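Local coordinates for type I polyketide synthase PikAII (PDB 3QP9), which carries a C2-type ketoreductase domain of a modular polyketide synthase, a class linked to epimerisation of the growing polyketide chain, at residues 114-118 and 169-175; 151-157 and 190-196; 159-165 and 221-225; 381-385 and 428-434; 436-442 and 483-489. One frame throughout, in Å; residues are numbered along the deposited sequence.

Contact 1. Residues 114-118 and 169-175; sequences LAWDE and SPAQAMV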
# COMPACT_ATOMS: atom_id res chain seq x y z
N LEU A 114 10.33 -13.92 3.85
CA LEU A 114 9.33 -14.53 2.92
C LEU A 114 8.91 -13.61 1.78
O LEU A 114 8.55 -14.07 0.71
CB LEU A 114 8.04 -15.03 3.63
CG LEU A 114 8.25 -16.20 4.62
CD1 LEU A 114 6.97 -16.47 5.39
CD2 LEU A 114 8.72 -17.50 3.81
N ALA A 115 8.98 -12.30 2.01
CA ALA A 115 8.57 -11.33 0.97
C ALA A 115 9.47 -11.42 -0.28
O ALA A 115 9.03 -11.02 -1.38
CB ALA A 115 8.56 -9.90 1.60
N TRP A 116 10.68 -11.98 -0.12
CA TRP A 116 11.62 -12.06 -1.23
C TRP A 116 11.15 -13.02 -2.29
O TRP A 116 11.62 -12.92 -3.42
CB TRP A 116 13.04 -12.45 -0.82
CG TRP A 116 13.64 -11.48 0.12
CD1 TRP A 116 13.05 -10.36 0.66
CD2 TRP A 116 14.94 -11.55 0.65
NE1 TRP A 116 13.94 -9.72 1.52
CE2 TRP A 116 15.10 -10.45 1.53
CE3 TRP A 116 15.99 -12.45 0.50
CZ2 TRP A 116 16.26 -10.25 2.24
CZ3 TRP A 116 17.14 -12.25 1.23
CH2 TRP A 116 17.29 -11.12 2.04
N ASP A 117 10.20 -13.87 -1.94
CA ASP A 117 9.61 -14.73 -2.91
C ASP A 117 8.59 -13.98 -3.78
O ASP A 117 7.40 -13.92 -3.48
CB ASP A 117 8.99 -15.97 -2.26
CG ASP A 117 8.53 -17.03 -3.30
OD1 ASP A 117 8.55 -16.77 -4.53
OD2 ASP A 117 8.19 -18.16 -2.88
N GLU A 118 9.04 -13.53 -4.93
CA GLU A 118 8.18 -12.84 -5.87
C GLU A 118 7.48 -13.72 -6.90
O GLU A 118 6.84 -13.21 -7.83
CB GLU A 118 9.01 -11.82 -6.63
CG GLU A 118 9.84 -11.04 -5.72
CD GLU A 118 9.16 -9.71 -5.37
OE1 GLU A 118 7.96 -9.73 -4.90
OE2 GLU A 118 9.83 -8.68 -5.65
N SER A 169 10.30 -3.09 -6.26
CA SER A 169 9.32 -4.20 -6.01
C SER A 169 8.01 -3.77 -5.37
O SER A 169 7.85 -3.82 -4.17
CB SER A 169 9.91 -5.30 -5.19
OG SER A 169 8.79 -6.13 -4.91
N PRO A 170 7.07 -3.29 -6.18
CA PRO A 170 5.85 -2.80 -5.69
C PRO A 170 5.12 -3.96 -5.04
O PRO A 170 4.37 -3.76 -4.06
CB PRO A 170 5.17 -2.33 -7.00
CG PRO A 170 5.93 -3.12 -8.08
CD PRO A 170 7.25 -2.92 -7.60
N ALA A 171 5.38 -5.19 -5.50
CA ALA A 171 4.72 -6.28 -4.79
C ALA A 171 5.14 -6.42 -3.33
O ALA A 171 4.29 -6.73 -2.48
CB ALA A 171 4.91 -7.64 -5.53
N GLN A 172 6.41 -6.16 -3.02
CA GLN A 172 6.84 -6.27 -1.59
C GLN A 172 6.23 -5.15 -0.72
O GLN A 172 6.11 -5.31 0.48
CB GLN A 172 8.37 -6.33 -1.48
CG GLN A 172 8.96 -7.66 -2.02
CD GLN A 172 10.41 -7.78 -1.77
OE1 GLN A 172 10.86 -7.50 -0.66
NE2 GLN A 172 11.18 -8.30 -2.80
N ALA A 173 5.91 -3.98 -1.31
CA ALA A 173 5.18 -2.94 -0.51
C ALA A 173 3.88 -3.50 0.04
O ALA A 173 3.38 -2.92 0.97
CB ALA A 173 4.86 -1.65 -1.36
N MET A 174 3.30 -4.59 -0.55
CA MET A 174 2.00 -5.16 0.00
C MET A 174 2.23 -5.78 1.36
O MET A 174 1.34 -5.78 2.21
CB MET A 174 1.36 -6.21 -0.92
CG MET A 174 1.12 -5.63 -2.29
SD MET A 174 -0.06 -6.49 -3.30
CE MET A 174 0.99 -7.89 -3.74
N VAL A 175 3.43 -6.29 1.60
CA VAL A 175 3.74 -6.72 2.95
C VAL A 175 3.79 -5.57 3.96
O VAL A 175 3.37 -5.71 5.12
CB VAL A 175 5.04 -7.49 2.94
CG1 VAL A 175 5.58 -7.63 4.36
CG2 VAL A 175 4.78 -8.80 2.25

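Contact 2. Residues 151-157 and 190-196; sequences LWCVTHG and WGGLIDL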
# COMPACT_ATOMS: atom_id res chain seq x y z
N LEU A 151 8.13 -10.40 15.61
CA LEU A 151 8.32 -10.71 14.20
C LEU A 151 8.84 -9.49 13.42
O LEU A 151 8.15 -8.45 13.37
CB LEU A 151 6.97 -10.99 13.55
CG LEU A 151 6.94 -11.36 12.03
CD1 LEU A 151 8.06 -12.41 11.56
CD2 LEU A 151 5.56 -11.82 11.54
N TRP A 152 9.94 -9.64 12.73
CA TRP A 152 10.36 -8.54 11.81
C TRP A 152 10.29 -9.01 10.34
O TRP A 152 10.82 -10.09 10.01
CB TRP A 152 11.75 -8.11 12.17
CG TRP A 152 11.86 -7.33 13.45
CD1 TRP A 152 11.95 -7.85 14.74
CD2 TRP A 152 11.87 -5.91 13.58
NE1 TRP A 152 12.08 -6.81 15.64
CE2 TRP A 152 12.05 -5.62 14.95
CE3 TRP A 152 11.86 -4.85 12.65
CZ2 TRP A 152 12.10 -4.28 15.44
CZ3 TRP A 152 11.94 -3.55 13.10
CH2 TRP A 152 12.11 -3.27 14.49
N CYS A 153 9.68 -8.22 9.44
CA CYS A 153 9.57 -8.63 8.01
C CYS A 153 10.47 -7.76 7.19
O CYS A 153 10.38 -6.57 7.25
CB CYS A 153 8.11 -8.53 7.49
SG CYS A 153 7.01 -9.72 8.31
N VAL A 154 11.38 -8.37 6.46
CA VAL A 154 12.36 -7.62 5.69
C VAL A 154 12.01 -7.66 4.22
O VAL A 154 11.68 -8.73 3.68
CB VAL A 154 13.76 -8.15 5.97
CG1 VAL A 154 14.82 -7.46 5.10
CG2 VAL A 154 14.12 -7.90 7.50
N THR A 155 12.04 -6.47 3.55
CA THR A 155 11.78 -6.40 2.14
C THR A 155 13.01 -5.78 1.48
O THR A 155 13.91 -5.37 2.16
CB THR A 155 10.53 -5.51 1.82
OG1 THR A 155 10.75 -4.19 2.40
CG2 THR A 155 9.22 -6.17 2.36
N HIS A 156 13.06 -5.74 0.14
CA HIS A 156 14.10 -4.96 -0.61
C HIS A 156 13.40 -4.31 -1.76
O HIS A 156 12.60 -4.95 -2.43
CB HIS A 156 15.30 -5.86 -1.09
CG HIS A 156 14.91 -6.99 -1.99
ND1 HIS A 156 14.96 -6.89 -3.36
CD2 HIS A 156 14.46 -8.25 -1.71
CE1 HIS A 156 14.54 -8.03 -3.90
NE2 HIS A 156 14.23 -8.87 -2.93
N GLY A 157 13.67 -3.03 -1.99
CA GLY A 157 13.04 -2.27 -3.11
C GLY A 157 11.55 -1.94 -2.90
O GLY A 157 10.88 -1.58 -3.84
N TRP A 190 4.43 -8.08 17.21
CA TRP A 190 4.95 -7.42 16.00
C TRP A 190 6.22 -6.58 16.27
O TRP A 190 6.24 -5.69 17.13
CB TRP A 190 3.81 -6.59 15.36
CG TRP A 190 4.26 -6.06 13.96
CD1 TRP A 190 4.70 -4.80 13.67
CD2 TRP A 190 4.31 -6.80 12.74
NE1 TRP A 190 5.01 -4.69 12.28
CE2 TRP A 190 4.78 -5.91 11.70
CE3 TRP A 190 3.99 -8.11 12.41
CZ2 TRP A 190 4.97 -6.33 10.39
CZ3 TRP A 190 4.12 -8.55 11.09
CH2 TRP A 190 4.62 -7.62 10.07
N GLY A 191 7.29 -6.89 15.55
CA GLY A 191 8.54 -6.18 15.72
C GLY A 191 8.47 -5.03 14.74
O GLY A 191 8.28 -3.86 15.14
N GLY A 192 8.52 -5.33 13.48
CA GLY A 192 8.50 -4.20 12.49
C GLY A 192 8.76 -4.54 11.08
O GLY A 192 8.80 -5.68 10.74
N LEU A 193 9.12 -3.50 10.27
CA LEU A 193 9.27 -3.69 8.87
C LEU A 193 10.54 -3.02 8.54
O LEU A 193 10.82 -1.97 9.08
CB LEU A 193 8.13 -3.02 8.10
CG LEU A 193 6.77 -3.68 8.13
CD1 LEU A 193 5.54 -2.68 7.95
CD2 LEU A 193 6.71 -4.79 6.95
N ILE A 194 11.36 -3.65 7.72
CA ILE A 194 12.64 -3.07 7.35
C ILE A 194 12.83 -3.25 5.88
O ILE A 194 12.76 -4.37 5.43
CB ILE A 194 13.79 -3.76 8.06
CG1 ILE A 194 13.58 -3.69 9.58
CG2 ILE A 194 15.14 -3.14 7.58
CD1 ILE A 194 14.55 -4.49 10.42
N ASP A 195 13.18 -2.18 5.13
CA ASP A 195 13.39 -2.37 3.69
C ASP A 195 14.86 -2.15 3.35
O ASP A 195 15.40 -1.10 3.65
CB ASP A 195 12.53 -1.36 2.92
CG ASP A 195 12.63 -1.53 1.41
OD1 ASP A 195 13.18 -0.59 0.76
OD2 ASP A 195 12.27 -2.63 0.92
N LEU A 196 15.48 -3.14 2.70
CA LEU A 196 16.88 -3.15 2.35
C LEU A 196 16.94 -2.53 1.00
O LEU A 196 15.91 -2.40 0.37
CB LEU A 196 17.45 -4.59 2.33
CG LEU A 196 17.50 -5.17 3.74
CD1 LEU A 196 17.82 -6.67 3.71
CD2 LEU A 196 18.48 -4.47 4.68

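Contact 3. Residues 159-165 and 221-225; sequences VSVGRAD and VAVRA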
# COMPACT_ATOMS: atom_id res chain seq x y z
N VAL A 159 10.00 0.45 -0.81
CA VAL A 159 9.57 1.84 -0.50
C VAL A 159 10.60 2.76 -1.15
O VAL A 159 11.74 2.37 -1.39
CB VAL A 159 9.48 2.16 0.95
CG1 VAL A 159 8.40 1.13 1.70
CG2 VAL A 159 10.90 2.02 1.61
N SER A 160 10.19 3.97 -1.39
CA SER A 160 11.07 5.06 -1.90
C SER A 160 11.29 6.11 -0.79
O SER A 160 10.33 6.68 -0.32
CB SER A 160 10.35 5.75 -3.04
OG SER A 160 11.09 6.95 -3.39
N VAL A 161 12.51 6.40 -0.41
CA VAL A 161 12.78 7.35 0.68
C VAL A 161 12.86 8.77 0.14
O VAL A 161 12.91 9.80 0.88
CB VAL A 161 14.05 7.02 1.47
CG1 VAL A 161 13.92 5.59 2.12
CG2 VAL A 161 15.41 7.24 0.73
N GLY A 162 12.89 8.84 -1.16
CA GLY A 162 12.91 10.20 -1.76
C GLY A 162 13.24 10.20 -3.19
O GLY A 162 13.06 9.18 -3.89
N ARG A 163 13.76 11.37 -3.61
CA ARG A 163 13.97 11.74 -4.97
C ARG A 163 14.59 10.60 -5.79
O ARG A 163 14.00 10.12 -6.77
CB ARG A 163 14.87 13.03 -5.03
CG ARG A 163 14.53 13.98 -6.16
CD ARG A 163 15.76 14.77 -6.80
NE ARG A 163 16.92 15.18 -5.94
CZ ARG A 163 18.20 14.89 -6.20
NH1 ARG A 163 18.56 14.18 -7.27
NH2 ARG A 163 19.18 15.35 -5.40
N ALA A 164 15.78 10.20 -5.43
CA ALA A 164 16.50 9.37 -6.39
C ALA A 164 16.29 7.87 -6.12
O ALA A 164 16.95 6.99 -6.72
CB ALA A 164 18.00 9.78 -6.45
N ASP A 165 15.34 7.53 -5.26
CA ASP A 165 15.35 6.18 -4.72
C ASP A 165 14.06 5.54 -5.22
O ASP A 165 13.00 5.83 -4.66
CB ASP A 165 15.32 6.29 -3.17
CG ASP A 165 15.33 4.88 -2.46
OD1 ASP A 165 16.19 4.07 -2.78
OD2 ASP A 165 14.54 4.61 -1.55
N VAL A 221 11.22 1.08 9.01
CA VAL A 221 12.59 1.56 8.76
C VAL A 221 13.05 1.19 7.39
O VAL A 221 12.86 0.07 6.93
CB VAL A 221 13.59 1.05 9.85
CG1 VAL A 221 14.94 1.63 9.68
CG2 VAL A 221 13.08 1.37 11.27
N ALA A 222 13.66 2.18 6.69
CA ALA A 222 14.39 1.93 5.50
C ALA A 222 15.94 2.00 5.75
O ALA A 222 16.39 2.83 6.51
CB ALA A 222 13.99 3.02 4.44
N VAL A 223 16.71 1.11 5.10
CA VAL A 223 18.16 0.97 5.23
C VAL A 223 18.73 1.40 3.89
O VAL A 223 18.41 0.79 2.82
CB VAL A 223 18.55 -0.45 5.40
CG1 VAL A 223 20.06 -0.55 5.51
CG2 VAL A 223 17.84 -0.98 6.65
N ARG A 224 19.53 2.46 3.91
CA ARG A 224 20.03 3.01 2.67
C ARG A 224 21.53 3.21 2.81
O ARG A 224 22.11 3.04 3.90
CB ARG A 224 19.32 4.33 2.20
CG ARG A 224 17.77 4.13 1.94
CD ARG A 224 17.58 3.27 0.76
NE ARG A 224 16.19 3.08 0.34
CZ ARG A 224 15.42 2.01 0.61
NH1 ARG A 224 14.17 1.97 0.12
NH2 ARG A 224 15.89 1.02 1.35
N ALA A 225 22.16 3.50 1.69
CA ALA A 225 23.60 3.78 1.71
C ALA A 225 23.92 4.90 2.73
O ALA A 225 24.96 4.89 3.35
CB ALA A 225 24.05 4.21 0.28

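Contact 4. Residues 381-385 and 428-434; sequences DRLLR and QHRADGP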
# COMPACT_ATOMS: atom_id res chain seq x y z
N ASP A 381 -0.93 0.24 -16.08
CA ASP A 381 0.43 0.78 -16.00
C ASP A 381 1.31 0.09 -17.06
O ASP A 381 2.01 0.77 -17.87
CB ASP A 381 1.00 0.63 -14.55
CG ASP A 381 2.46 1.05 -14.47
OD1 ASP A 381 3.36 0.18 -14.40
OD2 ASP A 381 2.72 2.25 -14.64
N ARG A 382 1.27 -1.24 -17.10
CA ARG A 382 2.02 -1.96 -18.17
C ARG A 382 1.62 -1.61 -19.63
O ARG A 382 2.49 -1.20 -20.43
CB ARG A 382 2.02 -3.48 -17.99
CG ARG A 382 2.86 -4.15 -19.08
CD ARG A 382 3.12 -5.62 -18.72
NE ARG A 382 1.91 -6.48 -18.74
CZ ARG A 382 1.34 -6.97 -19.85
NH1 ARG A 382 0.28 -7.77 -19.76
NH2 ARG A 382 1.83 -6.67 -21.05
N LEU A 383 0.35 -1.74 -19.98
CA LEU A 383 -0.05 -1.41 -21.39
C LEU A 383 0.18 0.04 -21.80
O LEU A 383 0.50 0.32 -22.99
CB LEU A 383 -1.52 -1.80 -21.62
CG LEU A 383 -1.80 -3.25 -21.21
CD1 LEU A 383 -3.30 -3.44 -21.00
CD2 LEU A 383 -1.22 -4.23 -22.27
N LEU A 384 0.01 0.97 -20.86
CA LEU A 384 0.29 2.40 -21.11
C LEU A 384 1.78 2.67 -21.24
O LEU A 384 2.18 3.59 -21.97
CB LEU A 384 -0.27 3.31 -20.03
CG LEU A 384 -1.81 3.42 -19.89
CD1 LEU A 384 -2.24 4.44 -18.86
CD2 LEU A 384 -2.50 3.68 -21.25
N ARG A 385 2.57 1.91 -20.49
CA ARG A 385 4.03 1.97 -20.56
C ARG A 385 4.40 1.48 -21.96
O ARG A 385 5.13 2.16 -22.69
CB ARG A 385 4.65 1.08 -19.43
CG ARG A 385 5.67 1.81 -18.48
CD ARG A 385 5.91 1.19 -17.05
NE ARG A 385 5.50 -0.21 -16.85
CZ ARG A 385 6.05 -1.31 -17.41
NH1 ARG A 385 7.07 -1.23 -18.27
NH2 ARG A 385 5.55 -2.50 -17.10
N GLN A 428 7.76 4.12 -8.49
CA GLN A 428 8.60 3.43 -9.48
C GLN A 428 9.08 4.44 -10.53
O GLN A 428 8.34 5.39 -10.82
CB GLN A 428 7.78 2.39 -10.23
CG GLN A 428 7.46 1.17 -9.45
CD GLN A 428 7.18 -0.03 -10.32
OE1 GLN A 428 8.06 -0.90 -10.58
NE2 GLN A 428 5.95 -0.12 -10.76
N HIS A 429 10.27 4.28 -11.10
CA HIS A 429 10.72 5.19 -12.15
C HIS A 429 9.98 4.87 -13.46
O HIS A 429 9.82 3.69 -13.86
CB HIS A 429 12.22 5.02 -12.34
CG HIS A 429 12.88 6.07 -13.19
ND1 HIS A 429 13.98 6.79 -12.77
CD2 HIS A 429 12.61 6.51 -14.45
CE1 HIS A 429 14.35 7.64 -13.71
NE2 HIS A 429 13.53 7.49 -14.75
N ARG A 430 9.55 5.89 -14.19
CA ARG A 430 9.04 5.60 -15.54
C ARG A 430 9.66 6.49 -16.52
O ARG A 430 9.28 7.67 -16.59
CB ARG A 430 7.50 5.73 -15.62
CG ARG A 430 6.78 4.45 -15.13
CD ARG A 430 5.23 4.62 -15.02
NE ARG A 430 4.75 3.62 -14.09
CZ ARG A 430 4.89 3.70 -12.75
NH1 ARG A 430 5.45 4.79 -12.16
NH2 ARG A 430 4.42 2.70 -11.99
N ALA A 431 10.56 5.90 -17.32
CA ALA A 431 11.36 6.59 -18.33
C ALA A 431 10.50 7.37 -19.31
O ALA A 431 10.88 8.47 -19.73
CB ALA A 431 12.30 5.60 -19.08
N ASP A 432 9.36 6.81 -19.69
CA ASP A 432 8.58 7.50 -20.73
C ASP A 432 7.13 7.84 -20.36
O ASP A 432 6.39 8.39 -21.17
CB ASP A 432 8.70 6.80 -22.11
CG ASP A 432 10.01 7.20 -22.86
OD1 ASP A 432 11.10 6.75 -22.45
OD2 ASP A 432 9.96 7.97 -23.85
N GLY A 433 6.74 7.54 -19.13
CA GLY A 433 5.32 7.66 -18.75
C GLY A 433 4.78 6.25 -18.62
O GLY A 433 5.56 5.30 -18.74
N PRO A 434 3.48 6.09 -18.28
CA PRO A 434 2.59 7.18 -17.88
C PRO A 434 3.10 7.81 -16.57
O PRO A 434 3.83 7.17 -15.78
CB PRO A 434 1.26 6.46 -17.63
CG PRO A 434 1.61 5.04 -17.23
CD PRO A 434 2.87 4.76 -18.06

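Contact 5. Residues 436-442 and 483-489; sequences VTSVAWS and DTAVTIA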
# COMPACT_ATOMS: atom_id res chain seq x y z
N VAL A 436 2.37 8.35 -13.06
CA VAL A 436 1.38 7.76 -12.10
C VAL A 436 1.26 8.60 -10.83
O VAL A 436 2.30 9.00 -10.26
CB VAL A 436 1.79 6.38 -11.72
CG1 VAL A 436 0.76 5.77 -10.59
CG2 VAL A 436 1.91 5.52 -12.98
N THR A 437 0.03 8.91 -10.39
CA THR A 437 -0.16 9.57 -9.10
C THR A 437 -0.99 8.59 -8.33
O THR A 437 -1.93 8.04 -8.93
CB THR A 437 -0.91 10.92 -9.28
OG1 THR A 437 -0.07 11.86 -9.98
CG2 THR A 437 -1.31 11.57 -7.95
N SER A 438 -0.64 8.30 -7.06
CA SER A 438 -1.55 7.57 -6.21
C SER A 438 -2.11 8.55 -5.15
O SER A 438 -1.35 9.18 -4.33
CB SER A 438 -0.88 6.41 -5.56
OG SER A 438 -1.82 5.71 -4.75
N VAL A 439 -3.41 8.66 -5.09
CA VAL A 439 -3.97 9.46 -3.99
C VAL A 439 -4.62 8.56 -2.91
O VAL A 439 -5.56 7.78 -3.18
CB VAL A 439 -4.99 10.48 -4.49
CG1 VAL A 439 -5.49 11.26 -3.34
CG2 VAL A 439 -4.29 11.51 -5.52
N ALA A 440 -4.15 8.66 -1.66
CA ALA A 440 -4.69 7.77 -0.61
C ALA A 440 -5.78 8.54 0.11
O ALA A 440 -5.51 9.44 0.83
CB ALA A 440 -3.61 7.40 0.36
N TRP A 441 -7.02 8.11 -0.00
CA TRP A 441 -8.17 8.85 0.51
C TRP A 441 -8.70 8.28 1.79
O TRP A 441 -8.64 7.06 2.05
CB TRP A 441 -9.31 8.73 -0.48
CG TRP A 441 -9.06 9.32 -1.85
CD1 TRP A 441 -8.76 8.63 -3.01
CD2 TRP A 441 -9.29 10.69 -2.27
NE1 TRP A 441 -8.72 9.49 -4.08
CE2 TRP A 441 -9.10 10.74 -3.67
CE3 TRP A 441 -9.66 11.85 -1.58
CZ2 TRP A 441 -9.23 11.96 -4.43
CZ3 TRP A 441 -9.85 13.06 -2.33
CH2 TRP A 441 -9.56 13.11 -3.71
N SER A 442 -9.23 9.17 2.62
CA SER A 442 -10.07 8.71 3.67
C SER A 442 -11.45 8.55 3.07
O SER A 442 -11.70 9.08 2.01
CB SER A 442 -10.03 9.71 4.87
OG SER A 442 -10.58 10.94 4.53
N ASP A 483 1.73 16.45 -7.81
CA ASP A 483 1.83 15.37 -6.82
C ASP A 483 1.79 14.00 -7.48
O ASP A 483 0.95 13.74 -8.40
CB ASP A 483 0.64 15.46 -5.87
CG ASP A 483 0.79 16.58 -4.84
OD1 ASP A 483 1.91 17.02 -4.59
OD2 ASP A 483 -0.20 17.05 -4.28
N THR A 484 2.65 13.12 -6.96
CA THR A 484 2.79 11.74 -7.35
C THR A 484 2.26 10.80 -6.25
O THR A 484 1.70 9.77 -6.55
CB THR A 484 4.24 11.43 -7.89
OG1 THR A 484 4.26 10.14 -8.53
CG2 THR A 484 5.18 11.38 -6.83
N ALA A 485 2.34 11.19 -4.98
CA ALA A 485 1.84 10.34 -3.89
C ALA A 485 1.41 11.38 -2.85
O ALA A 485 2.25 12.19 -2.41
CB ALA A 485 2.94 9.42 -3.39
N VAL A 486 0.12 11.47 -2.55
CA VAL A 486 -0.35 12.40 -1.52
C VAL A 486 -1.50 11.69 -0.75
O VAL A 486 -2.15 10.84 -1.30
CB VAL A 486 -0.83 13.68 -2.17
CG1 VAL A 486 -2.00 13.41 -3.10
CG2 VAL A 486 -1.17 14.75 -1.09
N THR A 487 -1.71 12.00 0.51
CA THR A 487 -2.88 11.49 1.28
C THR A 487 -3.89 12.67 1.44
O THR A 487 -3.53 13.72 1.90
CB THR A 487 -2.46 11.05 2.66
OG1 THR A 487 -1.61 9.96 2.48
CG2 THR A 487 -3.67 10.63 3.58
N ILE A 488 -5.18 12.42 1.17
CA ILE A 488 -6.16 13.47 1.35
C ILE A 488 -7.13 12.90 2.39
O ILE A 488 -7.85 11.97 2.11
CB ILE A 488 -6.86 13.72 0.08
CG1 ILE A 488 -5.78 14.18 -0.95
CG2 ILE A 488 -7.93 14.92 0.28
CD1 ILE A 488 -6.38 14.57 -2.26
N ALA A 489 -7.20 13.53 3.54
CA ALA A 489 -8.03 13.02 4.61
C ALA A 489 -8.41 14.16 5.59
O ALA A 489 -7.64 15.11 5.77
CB ALA A 489 -7.26 11.87 5.31

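Contact 1. Residues 114-118 and 169-175
At the N-terminal end of helix 170-185 the capping residue Ser169 and Gln172 of the first turn both donate to one carboxylate oxygen of Glu118, so an N-cap is joined to the loop that follows strand 109-112. Ser169 suits the cap because its hydroxyl does two jobs: OG accepts from Gln172 N at 3.0 Å and donates to Glu118 OE2 at 2.9 Å, on the syn lone pair. The second donor to Glu118 OE2 is Gln172 NE2, 3.2 Å away, and its N-H points almost straight at the oxygen (172°). It arrives from above the carboxylate plane, so the two donors take different sides of one atom. A bend at chi2 of -96° brings the carboxylate of Glu118 round to the helix start, whose partial positive charge probably stabilises it. Glu118 OE1 is buried without a hydrogen-bonding partner. The rest is ordinary van der Waals packing: Gln172 CG lies 3.4 Å from Ala115 O, while the small Ala115 CB meets Val175 CG2 at 4.0 Å. The amide of Gln172 is shared out, because OE1 accepts from His156 N on strand 151-156 and also lies 3.8 Å from Trp116 CD1.

Contact 2. Residues 151-157 and 190-196
Leu151 and the Gly191-Gly192 pair meet through the backbone in a beta bulge, where one carbonyl serves two donors: Leu151 O accepts from Gly191 N at 2.8 Å and from Gly192 N at 3.1 Å, both from the same face of its plane. Beyond the bulge the parallel ladder is regular, and Cys153 and Thr155 each donate and accept through their backbone N and O. The indole of Trp152 lies over the two glycines, with Gly191 CA 3.7 Å from the centre of its five-membered ring and Gly192 CA 3.8 Å from that of the six-membered ring; both are CH-pi contacts, and glycine leaves the room the flat ring needs. On the other face of the sheet Trp190 receives Leu151 CD2 at its CZ3 (3.6 Å), while Cys153 SG sits obliquely, 3.6 Å from Trp190 CH2. Aliphatic packing is tight where Val154 CG1 touches Leu196 CD1 at 3.4 Å. One polar side-chain pair is buried: Thr155 OG1, set between its backbone N and carbonyl carbon (chi1 56°), is thereby turned to Asp195 and donates to the anti lone pair of Asp195 OD2 at 2.6 Å; it also takes a bond from Trp176 NE1. With helix 170-185 linking them, the two strands form a beta-alpha-beta unit, the repeating element of a Rossmann-like fold.

Contact 3. Residues 159-165 and 221-225
NE and NH1 of Arg224 both point at one oxygen of Asp165 in a salt bridge: NE stands 2.9 Å and NH1 3.1 Å from Asp165 OD2. The oxygen lies close to the guanidinium plane, at its edge, whereas the carboxylate is turned 59° against that plane. NH1 comes in on the syn lone pair, and NE meets the same side from somewhat out of the carboxylate plane. A bend in the Arg224 chain at chi2 (-68°) brings the guanidinium back over Ala222 to the loop. A third donor, Val161 N, uses the anti lone pair of Asp165 OD2 at 2.9 Å, so three bonds hold this atom. Arginine fits here because its several N-H groups spread over different acceptors: Arg224 NH1 makes a weak bond to Val159 O and a salt bridge to Asp195 OD1, while NH2 closes back on Val223 O at 2.9 Å. Beside the charges, Val161 CG1 presses on Ala222 CB at 3.5 Å, a tight methyl-to-methyl contact that suits the small alanine.

The loop is shaped in the next shell. A type I turn runs from Gly162 to Asp165, closed by Asp165 N to Gly162 O, and Ser160 OG donates to Asp165 O at 2.6 Å, linking the residue two before the turn to its last residue. Trp34 of strand 29-36 covers Val159, Val161 and Ala222. Strand 220-224 runs parallel to strand 190-196 on one flank and antiparallel to strand 227-235 on the other, while the loop leads from strand 151-156 to helix 170-185.

Contact 4. Residues 381-385 and 428-434
With its CG opposite the backbone N (chi1 174°), Asp381 swings its carboxylate off the helix toward Arg430, whose chain runs extended from CG to NE (chi2 172°) to meet it from the opposite direction. Arg430 NE forms a salt bridge with Asp381 OD2; the modelled separation of 2.5 Å is short and its exact value is doubtful. The oxygen is approached on its syn side, and the carboxylate and guanidinium planes stand 82° apart. The other oxygen is used one helical turn later, where Arg385 NE donates to Asp381 OD1 at 3.3 Å from above the carboxylate plane. One aspartate thus serves two arginines, which probably lowers the cost of bringing their charges together, and Arg385 CD packs on Arg430 CG at 3.9 Å.

The contact belongs to the KR domain, where helix 363-386, flanking the Rossmann-type sheet, meets the loop that leads from helix 413-426 into strand 435-441. Arg430 NH2 also bonds to Leu425 O, which helps to hold the guanidinium in place. Farther along the loop, the rigid ring of Pro434, preceded by a cis peptide bond, lies against the helix: its CG touches Leu384 CB at 3.8 Å and its CD comes 3.8 Å from Arg385 N. Gly433, at backbone angles where a CB would press on the carbonyl O before it, presents its own O to Arg385 CG at 3.5 Å.

Contact 5. Residues 436-442 and 483-489
Val436 O takes the hydroxyl of Thr484 at 2.9 Å, almost in line with its C=O, so a side chain does what backbone does further along. Thr437 answers in kind: its OG1, beside its own backbone N at chi1 -68°, donates to Asp483 O at 2.7 Å, and the two threonines clip the start of the pairing. From Ser438 the parallel ladder proper begins, with Ser438 N bonded to Thr484 O and Ser438 O to Val486 N; its side-chain OG turns to Asp423 instead. Val439 lies alongside Val486, with Val439 CG2 3.8 Å from Val486 CG1. The other branch, Val439 CG1, meets Ile488 CD1 at 3.6 Å. Ala440 is bonded through N to Val486 O and through O to Ile488 N, and its small CB leaves room for Thr487 OG1. Trp441 offers a ring face to Ile488, whose CD1 stands 4.1 Å from the six-membered ring centre, a CH-pi contact. Ser442 closes the ladder through N to Ile488 O. These two parallel strands, joined by a connection that includes helix 468-481, are consistent with the final pair of strands in the Rossmann fold of a ketoreductase.

In the fold
Following the chain from the N terminus, contacts 1, 2 and 3 open in turn at residues 114, 151 and 159 and close in the same order at 169, 190 and 221, so each crosses the other two and none nests. Together they tie the loop after strand 109-112, strand 151-156, helix 170-185 and strands 190-196 and 220-224 into one half of the chain. Contacts 1 and 2 meet through Gln172 and His156, contacts 2 and 3 through Asp195 and Arg224. Contacts 4 and 5 follow in series, each closing a separate loop of about forty residues, and touch where Val436 packs on Arg430 and Asp381. Gln428 against Pro170 links contact 4 to contact 1.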